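Local coordinates for cell division control protein 13 (Saccharomyces cerevisiae, PDB 4HCE), which probably serves telomere maintenance in budding yeast through this OB-fold domain, whose dimerization is required for productive binding of Stn1, at residues B[3-11]-B[59-67]; B[100-110]-B[120-131]. All coordinates share one frame; numbering follows the deposited sequence.

Interaction 1 lies at the periphery of the domain, where the N-terminal helix rests on the turn leading into strand 65-69; interaction 2 is the long hairpin of strands 101-110 and 120-129, nearer the centre of the chain. Both reach the same sheet, since 65-69 and 120-129 are neighbours in it. Their chemistry differs accordingly: no hydrogen bond joins 3-11 to 59-67, which meet by ring and methyl packing, whereas the hairpin is held by paired backbone bonds with apolar, charged and polar side chains on its faces. The two also meet directly, R107 reaching the loop after the N-terminal helix while L8 O packs on W123. Each contact touches the second subunit.

Interaction 1 of 2, residues B[3-11]-B[59-67]; sequences ISYEQLSLA and VPGVNCIEI
The short helix at 4-8 comes down on the bend at 61-64, with the CA atoms of E6 and V62 5.0 Å apart and no hydrogen bond between the two segments. Y5 does most of the work. Its ring has C64 CA 3.9 Å above the plane, over the centre, while V62 O sits at the ring edge. CG lies opposite the carbonyl carbon (chi1 -58°), which turns the ring toward the bend; on one flank CD2 reaches N63 C at 3.5 Å, and on the other CD1 meets I65 CG2 at 3.6 Å, the two side chains crossing at about a right angle. The same methyl of I65 takes L8 CD1 at 4.2 Å. Beyond the segments, the Y5 hydroxyl is hydrogen-bonded to Q48 N. Where the backbones come close, E6 CA makes a CA-H...O contact of 3.4 Å with G61 O, and E6 CG lies against V62. S9 OG donates to Y5 O at 2.7 Å, on the other face of that carbonyl from S9 N, and also rests 3.2 Å from G61 CA. Helix and bend are thus joined by close packing, the Y5 ring against backbone and the I65 methyl, without a conventional hydrogen bond.

Interaction 2 of 2, residues B[100-110]-B[120-131]; sequences RISVEVERILW and MAVWSLKNISTD
This is the antiparallel hairpin of 101-110 and 120-129, whose first strand also pairs with 16-27 and so closes the sheet, with R107 and W123 facing each other in a non-hydrogen-bonded pair. The axes approach to 4.4 Å at 142°, and backbone bonds run from S102 N to S129 O at one end to W110 N to M120 O at the other, straight at both ends but bent at the bulge. R107 lies over the indole: its CD stands 3.8 Å from the centroid of the six-membered ring, a CH-pi contact, and CZ is 4.3 Å from that of the five-membered ring, a cation-pi contact with the two planes 42° apart. The bend at chi2 (64°) folds the arginine over the ring, and its NE is hydrogen-bonded to A11 O. V105 CG2 packs on W123 CE3 at 3.4 Å. An alanine in place of W123 would probably leave the R107 guanidinium without its aromatic face and open a gap beside V105 CG2. In the middle K126 and N127 both face E104 in a classic beta bulge, within the five-stranded OB fold; E104 O accepts from both backbone N atoms. N127 ND2 also donates to E104 OE2 at 3.0 Å, arriving from above the carboxylate plane, while OE1 forms a salt bridge with R18. On the same face, V122 CG2 touches I108 CG1 at 3.7 Å and W110 CB, and M120 CE lies beside W110 CZ3. Near the start of 120-129, A121 is joined by backbone hydrogen bonds to the second subunit.

Interaction 1 of 2, residues B[3-11]-B[59-67]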
loop_
_atom_site.group_PDB
_atom_site.type_symbol
_atom_site.label_atom_id
_atom_site.label_comp_id
_atom_site.label_asym_id
_atom_site.label_seq_id
_atom_site.Cartn_x
_atom_site.Cartn_y
_atom_site.Cartn_z
ATOM N N ILE B 3 -20.473 1.604 -5.339
ATOM C CA ILE B 3 -20.294 0.356 -4.528
ATOM C C ILE B 3 -19.632 0.626 -3.149
ATOM O O ILE B 3 -19.190 1.743 -2.861
ATOM C CB ILE B 3 -19.598 -0.790 -5.337
ATOM C CG1 ILE B 3 -18.065 -0.683 -5.321
ATOM C CG2 ILE B 3 -20.154 -0.885 -6.753
ATOM C CD1 ILE B 3 -17.431 -1.707 -4.404
ATOM N N SER B 4 -19.582 -0.402 -2.299
ATOM C CA SER B 4 -19.229 -0.181 -0.905
ATOM C C SER B 4 -17.765 0.194 -0.735
ATOM O O SER B 4 -17.472 1.064 0.065
ATOM C CB SER B 4 -19.602 -1.381 -0.024
ATOM O OG SER B 4 -20.649 -2.133 -0.619
ATOM N N TYR B 5 -16.855 -0.427 -1.494
ATOM C CA TYR B 5 -15.430 -0.200 -1.267
ATOM C C TYR B 5 -14.976 1.137 -1.820
ATOM O O TYR B 5 -14.163 1.841 -1.183
ATOM C CB TYR B 5 -14.553 -1.389 -1.715
ATOM C CG TYR B 5 -14.953 -2.670 -1.010
ATOM C CD1 TYR B 5 -14.861 -2.785 0.376
ATOM C CD2 TYR B 5 -15.470 -3.746 -1.724
ATOM C CE1 TYR B 5 -15.257 -3.946 1.033
ATOM C CE2 TYR B 5 -15.868 -4.907 -1.084
ATOM C CZ TYR B 5 -15.762 -5.007 0.286
ATOM O OH TYR B 5 -16.149 -6.167 0.901
ATOM N N GLU B 6 -15.534 1.500 -2.969
ATOM C CA GLU B 6 -15.328 2.825 -3.519
ATOM C C GLU B 6 -15.862 3.901 -2.572
ATOM O O GLU B 6 -15.177 4.879 -2.315
ATOM C CB GLU B 6 -15.921 2.934 -4.929
ATOM C CG GLU B 6 -15.311 1.895 -5.872
ATOM C CD GLU B 6 -15.993 1.795 -7.222
ATOM O OE1 GLU B 6 -16.461 0.684 -7.588
ATOM O OE2 GLU B 6 -16.039 2.818 -7.936
ATOM N N GLN B 7 -17.048 3.706 -2.004
ATOM C CA GLN B 7 -17.558 4.690 -1.033
ATOM C C GLN B 7 -16.803 4.656 0.285
ATOM O O GLN B 7 -16.490 5.704 0.839
ATOM C CB GLN B 7 -19.073 4.569 -0.853
ATOM C CG GLN B 7 -19.799 4.973 -2.133
ATOM C CD GLN B 7 -19.678 6.453 -2.401
ATOM O OE1 GLN B 7 -19.912 7.285 -1.499
ATOM N NE2 GLN B 7 -19.313 6.807 -3.631
ATOM N N LEU B 8 -16.438 3.467 0.767
ATOM C CA LEU B 8 -15.572 3.419 1.965
ATOM C C LEU B 8 -14.271 4.187 1.815
ATOM O O LEU B 8 -13.753 4.726 2.799
ATOM C CB LEU B 8 -15.225 1.982 2.366
ATOM C CG LEU B 8 -16.233 1.263 3.243
ATOM C CD1 LEU B 8 -15.654 -0.111 3.554
ATOM C CD2 LEU B 8 -16.465 2.072 4.518
ATOM N N SER B 9 -13.708 4.185 0.601
ATOM C CA SER B 9 -12.409 4.823 0.363
ATOM C C SER B 9 -12.479 6.339 0.391
ATOM O O SER B 9 -11.452 7.006 0.330
ATOM C CB SER B 9 -11.783 4.338 -0.945
ATOM O OG SER B 9 -11.727 2.914 -0.913
ATOM N N LEU B 10 -13.696 6.860 0.485
ATOM C CA LEU B 10 -13.950 8.279 0.607
ATOM C C LEU B 10 -14.219 8.713 2.051
ATOM O O LEU B 10 -14.382 9.897 2.297
ATOM C CB LEU B 10 -15.124 8.659 -0.304
ATOM C CG LEU B 10 -14.863 8.388 -1.799
ATOM C CD1 LEU B 10 -16.130 8.648 -2.610
ATOM C CD2 LEU B 10 -13.694 9.203 -2.348
ATOM N N ALA B 11 -14.246 7.747 2.987
ATOM C CA ALA B 11 -14.562 7.980 4.412
ATOM C C ALA B 11 -13.566 8.913 5.089
ATOM O O ALA B 11 -12.354 8.748 4.934
ATOM C CB ALA B 11 -14.638 6.662 5.177
ATOM N N VAL B 59 -8.092 -5.309 -6.044
ATOM C CA VAL B 59 -7.825 -3.895 -6.243
ATOM C C VAL B 59 -8.383 -3.117 -5.048
ATOM O O VAL B 59 -9.591 -2.892 -4.946
ATOM C CB VAL B 59 -8.174 -3.397 -7.699
ATOM C CG1 VAL B 59 -9.331 -4.152 -8.331
ATOM C CG2 VAL B 59 -8.349 -1.896 -7.806
ATOM N N PRO B 60 -7.497 -2.812 -4.072
ATOM C CA PRO B 60 -7.815 -2.059 -2.848
ATOM C C PRO B 60 -8.526 -0.764 -3.176
ATOM O O PRO B 60 -8.075 -0.003 -4.040
ATOM C CB PRO B 60 -6.444 -1.742 -2.254
ATOM C CG PRO B 60 -5.536 -2.816 -2.775
ATOM C CD PRO B 60 -6.097 -3.289 -4.088
ATOM N N GLY B 61 -9.656 -0.526 -2.520
ATOM C CA GLY B 61 -10.418 0.674 -2.799
ATOM C C GLY B 61 -11.497 0.493 -3.835
ATOM O O GLY B 61 -12.329 1.378 -4.000
ATOM N N VAL B 62 -11.485 -0.617 -4.569
ATOM C CA VAL B 62 -12.616 -0.916 -5.449
ATOM C C VAL B 62 -13.222 -2.288 -5.181
ATOM O O VAL B 62 -14.422 -2.465 -5.272
ATOM C CB VAL B 62 -12.325 -0.619 -6.964
ATOM C CG1 VAL B 62 -10.926 -0.103 -7.191
ATOM C CG2 VAL B 62 -12.675 -1.774 -7.897
ATOM N N ASN B 63 -12.382 -3.210 -4.743
ATOM C CA ASN B 63 -12.661 -4.634 -4.714
ATOM C C ASN B 63 -12.665 -5.179 -3.311
ATOM O O ASN B 63 -13.202 -6.241 -3.043
ATOM C CB ASN B 63 -11.453 -5.327 -5.352
ATOM C CG ASN B 63 -11.871 -6.417 -6.223
ATOM O OD1 ASN B 63 -13.065 -6.573 -6.438
ATOM N ND2 ASN B 63 -10.948 -7.159 -6.744
ATOM N N CYS B 64 -11.952 -4.463 -2.451
ATOM C CA CYS B 64 -11.592 -4.900 -1.138
ATOM C C CYS B 64 -11.085 -3.645 -0.473
ATOM O O CYS B 64 -10.918 -2.614 -1.127
ATOM C CB CYS B 64 -10.480 -5.954 -1.215
ATOM S SG CYS B 64 -8.906 -5.431 -1.975
ATOM N N ILE B 65 -10.845 -3.703 0.826
ATOM C CA ILE B 65 -10.104 -2.616 1.418
ATOM C C ILE B 65 -8.797 -3.112 2.008
ATOM O O ILE B 65 -8.692 -4.271 2.473
ATOM C CB ILE B 65 -10.921 -1.787 2.435
ATOM C CG1 ILE B 65 -11.475 -2.669 3.539
ATOM C CG2 ILE B 65 -12.022 -0.975 1.734
ATOM C CD1 ILE B 65 -11.449 -1.948 4.871
ATOM N N GLU B 66 -7.813 -2.218 1.951
ATOM C CA GLU B 66 -6.541 -2.352 2.633
ATOM C C GLU B 66 -6.699 -1.943 4.118
ATOM O O GLU B 66 -7.249 -0.904 4.436
ATOM C CB GLU B 66 -5.494 -1.481 1.918
ATOM C CG GLU B 66 -4.234 -1.254 2.737
ATOM C CD GLU B 66 -3.440 -0.028 2.272
ATOM O OE1 GLU B 66 -3.528 1.084 2.907
ATOM O OE2 GLU B 66 -2.741 -0.186 1.255
ATOM N N ILE B 67 -6.203 -2.765 5.023
ATOM C CA ILE B 67 -6.241 -2.455 6.451
ATOM C C ILE B 67 -4.804 -2.506 6.972
ATOM O O ILE B 67 -4.131 -3.540 6.862
ATOM C CB ILE B 67 -7.086 -3.474 7.230
ATOM C CG1 ILE B 67 -8.505 -3.599 6.640
ATOM C CG2 ILE B 67 -7.141 -3.101 8.708
ATOM C CD1 ILE B 67 -9.276 -4.808 7.165
#

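Interaction 2 of 2, residues B[100-110]-B[120-131]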
loop_
_atom_site.group_PDB
_atom_site.type_symbol
_atom_site.label_atom_id
_atom_site.label_comp_id
_atom_site.label_asym_id
_atom_site.label_seq_id
_atom_site.Cartn_x
_atom_site.Cartn_y
_atom_site.Cartn_z
ATOM N N ARG B 100 -15.348 -17.275 8.329
ATOM C CA ARG B 100 -15.600 -15.869 8.189
ATOM C C ARG B 100 -15.021 -15.028 9.309
ATOM O O ARG B 100 -14.791 -15.505 10.434
ATOM C CB ARG B 100 -17.089 -15.656 8.003
ATOM C CG ARG B 100 -17.480 -16.440 6.761
ATOM C CD ARG B 100 -18.814 -16.062 6.263
ATOM N NE ARG B 100 -18.876 -14.773 5.576
ATOM C CZ ARG B 100 -18.618 -14.568 4.295
ATOM N NH1 ARG B 100 -18.149 -15.546 3.524
ATOM N NH2 ARG B 100 -18.833 -13.358 3.790
ATOM N N ILE B 101 -14.747 -13.779 8.958
ATOM C CA ILE B 101 -14.064 -12.861 9.836
ATOM C C ILE B 101 -14.886 -11.601 9.936
ATOM O O ILE B 101 -15.553 -11.195 8.984
ATOM C CB ILE B 101 -12.607 -12.587 9.353
ATOM C CG1 ILE B 101 -11.669 -13.629 9.963
ATOM C CG2 ILE B 101 -12.068 -11.261 9.859
ATOM C CD1 ILE B 101 -11.353 -14.788 9.066
ATOM N N SER B 102 -14.848 -11.002 11.115
ATOM C CA SER B 102 -15.497 -9.749 11.341
ATOM C C SER B 102 -14.480 -8.763 11.907
ATOM O O SER B 102 -13.740 -9.099 12.849
ATOM C CB SER B 102 -16.654 -9.955 12.318
ATOM O OG SER B 102 -17.357 -8.733 12.455
ATOM N N VAL B 103 -14.447 -7.551 11.356
ATOM C CA VAL B 103 -13.472 -6.545 11.783
ATOM C C VAL B 103 -14.157 -5.198 12.039
ATOM O O VAL B 103 -15.176 -4.857 11.418
ATOM C CB VAL B 103 -12.322 -6.351 10.745
ATOM C CG1 VAL B 103 -11.515 -7.627 10.552
ATOM C CG2 VAL B 103 -12.860 -5.876 9.406
ATOM N N GLU B 104 -13.608 -4.434 12.967
ATOM C CA GLU B 104 -13.941 -3.031 13.030
ATOM C C GLU B 104 -12.716 -2.302 12.574
ATOM O O GLU B 104 -11.624 -2.575 13.050
ATOM C CB GLU B 104 -14.347 -2.591 14.428
ATOM C CG GLU B 104 -15.809 -2.845 14.689
ATOM C CD GLU B 104 -16.230 -2.491 16.090
ATOM O OE1 GLU B 104 -17.401 -2.796 16.428
ATOM O OE2 GLU B 104 -15.396 -1.920 16.842
ATOM N N VAL B 105 -12.902 -1.386 11.638
ATOM C CA VAL B 105 -11.788 -0.623 11.108
ATOM C C VAL B 105 -12.028 0.844 11.405
ATOM O O VAL B 105 -13.185 1.292 11.499
ATOM C CB VAL B 105 -11.542 -0.877 9.597
ATOM C CG1 VAL B 105 -11.152 -2.330 9.362
ATOM C CG2 VAL B 105 -12.757 -0.521 8.746
ATOM N N GLU B 106 -10.926 1.579 11.562
ATOM C CA GLU B 106 -10.985 2.971 11.909
ATOM C C GLU B 106 -10.127 3.760 10.952
ATOM O O GLU B 106 -8.974 3.421 10.737
ATOM C CB GLU B 106 -10.494 3.186 13.335
ATOM C CG GLU B 106 -10.705 4.610 13.809
ATOM C CD GLU B 106 -10.262 4.862 15.244
ATOM O OE1 GLU B 106 -10.506 5.996 15.705
ATOM O OE2 GLU B 106 -9.679 3.966 15.915
ATOM N N ARG B 107 -10.709 4.826 10.403
ATOM C CA ARG B 107 -10.047 5.707 9.480
ATOM C C ARG B 107 -9.149 6.638 10.306
ATOM O O ARG B 107 -9.648 7.434 11.126
ATOM C CB ARG B 107 -11.110 6.533 8.731
ATOM C CG ARG B 107 -10.603 7.234 7.492
ATOM C CD ARG B 107 -10.180 6.166 6.489
ATOM N NE ARG B 107 -10.005 6.721 5.165
ATOM C CZ ARG B 107 -9.461 6.086 4.139
ATOM N NH1 ARG B 107 -9.009 4.841 4.256
ATOM N NH2 ARG B 107 -9.378 6.716 2.985
ATOM N N ILE B 108 -7.839 6.549 10.089
ATOM C CA ILE B 108 -6.879 7.357 10.849
ATOM C C ILE B 108 -6.001 8.176 9.901
ATOM O O ILE B 108 -5.849 7.843 8.725
ATOM C CB ILE B 108 -5.970 6.489 11.768
ATOM C CG1 ILE B 108 -5.179 5.456 10.943
ATOM C CG2 ILE B 108 -6.767 5.818 12.887
ATOM C CD1 ILE B 108 -3.981 4.894 11.690
ATOM N N LEU B 109 -5.451 9.261 10.427
ATOM C CA LEU B 109 -4.419 10.014 9.753
ATOM C C LEU B 109 -3.120 9.388 10.212
ATOM O O LEU B 109 -2.745 9.455 11.394
ATOM C CB LEU B 109 -4.491 11.491 10.126
ATOM C CG LEU B 109 -3.427 12.420 9.548
ATOM C CD1 LEU B 109 -3.618 12.638 8.058
ATOM C CD2 LEU B 109 -3.466 13.744 10.293
ATOM N N TRP B 110 -2.469 8.724 9.274
ATOM C CA TRP B 110 -1.324 7.924 9.571
ATOM C C TRP B 110 -0.135 8.720 9.159
ATOM O O TRP B 110 0.184 8.837 7.973
ATOM C CB TRP B 110 -1.433 6.614 8.819
ATOM C CG TRP B 110 -0.270 5.683 9.015
ATOM C CD1 TRP B 110 0.446 5.436 10.186
ATOM C CD2 TRP B 110 0.346 4.820 7.999
ATOM N NE1 TRP B 110 1.439 4.520 9.967
ATOM C CE2 TRP B 110 1.436 4.107 8.676
ATOM C CE3 TRP B 110 0.116 4.580 6.642
ATOM C CZ2 TRP B 110 2.242 3.191 8.005
ATOM C CZ3 TRP B 110 0.933 3.649 5.977
ATOM C CH2 TRP B 110 1.969 2.971 6.644
ATOM N N MET B 120 -1.188 10.182 5.493
ATOM C CA MET B 120 -2.277 9.769 4.609
ATOM C C MET B 120 -3.425 9.171 5.389
ATOM O O MET B 120 -3.257 8.798 6.541
ATOM C CB MET B 120 -1.798 8.849 3.474
ATOM C CG MET B 120 -0.855 7.740 3.870
ATOM S SD MET B 120 0.081 7.215 2.415
ATOM C CE MET B 120 1.243 6.098 3.189
ATOM N N ALA B 121 -4.605 9.123 4.781
ATOM C CA ALA B 121 -5.759 8.501 5.449
ATOM C C ALA B 121 -5.731 7.029 5.101
ATOM O O ALA B 121 -5.635 6.676 3.947
ATOM C CB ALA B 121 -7.073 9.126 5.010
ATOM N N VAL B 122 -5.783 6.178 6.114
ATOM C CA VAL B 122 -5.796 4.741 5.901
ATOM C C VAL B 122 -6.810 4.153 6.871
ATOM O O VAL B 122 -7.221 4.823 7.833
ATOM C CB VAL B 122 -4.406 4.109 6.148
ATOM C CG1 VAL B 122 -3.363 4.639 5.149
ATOM C CG2 VAL B 122 -3.941 4.365 7.577
ATOM N N TRP B 123 -7.219 2.913 6.593
ATOM C CA TRP B 123 -7.969 2.114 7.532
ATOM C C TRP B 123 -7.029 1.379 8.453
ATOM O O TRP B 123 -6.113 0.681 8.003
ATOM C CB TRP B 123 -8.838 1.107 6.772
ATOM C CG TRP B 123 -9.995 1.762 6.070
ATOM C CD1 TRP B 123 -10.189 1.919 4.701
ATOM C CD2 TRP B 123 -11.163 2.399 6.699
ATOM N NE1 TRP B 123 -11.369 2.582 4.444
ATOM C CE2 TRP B 123 -12.014 2.877 5.597
ATOM C CE3 TRP B 123 -11.576 2.595 8.002
ATOM C CZ2 TRP B 123 -13.214 3.534 5.830
ATOM C CZ3 TRP B 123 -12.791 3.246 8.225
ATOM C CH2 TRP B 123 -13.579 3.723 7.166
ATOM N N SER B 124 -7.227 1.505 9.756
ATOM C CA SER B 124 -6.460 0.672 10.663
ATOM C C SER B 124 -7.332 -0.311 11.422
ATOM O O SER B 124 -8.505 -0.051 11.631
ATOM C CB SER B 124 -5.681 1.518 11.653
ATOM O OG SER B 124 -6.605 2.156 12.491
ATOM N N LEU B 125 -6.741 -1.418 11.857
ATOM C CA LEU B 125 -7.489 -2.458 12.524
ATOM C C LEU B 125 -7.843 -2.089 13.947
ATOM O O LEU B 125 -6.983 -2.050 14.812
ATOM C CB LEU B 125 -6.698 -3.772 12.530
ATOM C CG LEU B 125 -7.449 -5.006 13.022
ATOM C CD1 LEU B 125 -8.957 -4.848 12.813
ATOM C CD2 LEU B 125 -6.941 -6.214 12.262
ATOM N N LYS B 126 -9.119 -1.803 14.186
ATOM C CA LYS B 126 -9.591 -1.516 15.531
ATOM C C LYS B 126 -9.864 -2.812 16.306
ATOM O O LYS B 126 -9.379 -2.999 17.413
ATOM C CB LYS B 126 -10.844 -0.659 15.515
ATOM C CG LYS B 126 -11.165 -0.045 16.858
ATOM C CD LYS B 126 -12.308 0.949 16.727
ATOM C CE LYS B 126 -12.328 1.878 17.932
ATOM N NZ LYS B 126 -13.240 1.351 18.974
ATOM N N ASN B 127 -10.685 -3.677 15.729
ATOM C CA ASN B 127 -11.028 -4.951 16.335
ATOM C C ASN B 127 -11.097 -6.020 15.282
ATOM O O ASN B 127 -11.361 -5.735 14.118
ATOM C CB ASN B 127 -12.371 -4.871 17.043
ATOM C CG ASN B 127 -12.278 -4.118 18.338
ATOM O OD1 ASN B 127 -11.455 -4.444 19.206
ATOM N ND2 ASN B 127 -13.106 -3.090 18.478
ATOM N N ILE B 128 -10.875 -7.252 15.716
ATOM C CA ILE B 128 -10.969 -8.414 14.843
ATOM C C ILE B 128 -11.468 -9.614 15.621
ATOM O O ILE B 128 -10.978 -9.939 16.715
ATOM C CB ILE B 128 -9.633 -8.777 14.136
ATOM C CG1 ILE B 128 -9.810 -10.013 13.212
ATOM C CG2 ILE B 128 -8.520 -9.014 15.154
ATOM C CD1 ILE B 128 -8.833 -10.067 12.051
ATOM N N SER B 129 -12.454 -10.263 15.024
ATOM C CA SER B 129 -12.946 -11.498 15.529
ATOM C C SER B 129 -12.847 -12.551 14.442
ATOM O O SER B 129 -13.323 -12.367 13.305
ATOM C CB SER B 129 -14.378 -11.355 15.995
ATOM O OG SER B 129 -14.833 -12.638 16.338
ATOM N N THR B 130 -12.202 -13.645 14.832
ATOM C CA THR B 130 -12.005 -14.854 14.038
ATOM C C THR B 130 -13.262 -15.734 14.120
ATOM O O THR B 130 -13.269 -16.886 13.688
ATOM C CB THR B 130 -10.710 -15.569 14.517
ATOM O OG1 THR B 130 -9.622 -15.184 13.668
ATOM C CG2 THR B 130 -10.845 -17.089 14.543
ATOM N N ASP B 131 -14.318 -15.146 14.681
ATOM C CA ASP B 131 -15.690 -15.637 14.615
ATOM C C ASP B 131 -16.540 -14.509 14.018
ATOM O O ASP B 131 -15.994 -13.521 13.535
ATOM C CB ASP B 131 -16.187 -15.940 16.023
ATOM C CG ASP B 131 -15.491 -17.118 16.643
ATOM O OD1 ASP B 131 -15.009 -17.993 15.894
ATOM O OD2 ASP B 131 -15.432 -17.174 17.889
HETATM O O HOH W 1 -16.011 -17.469 11.594
HETATM O O HOH W 2 -7.618 1.573 15.770
#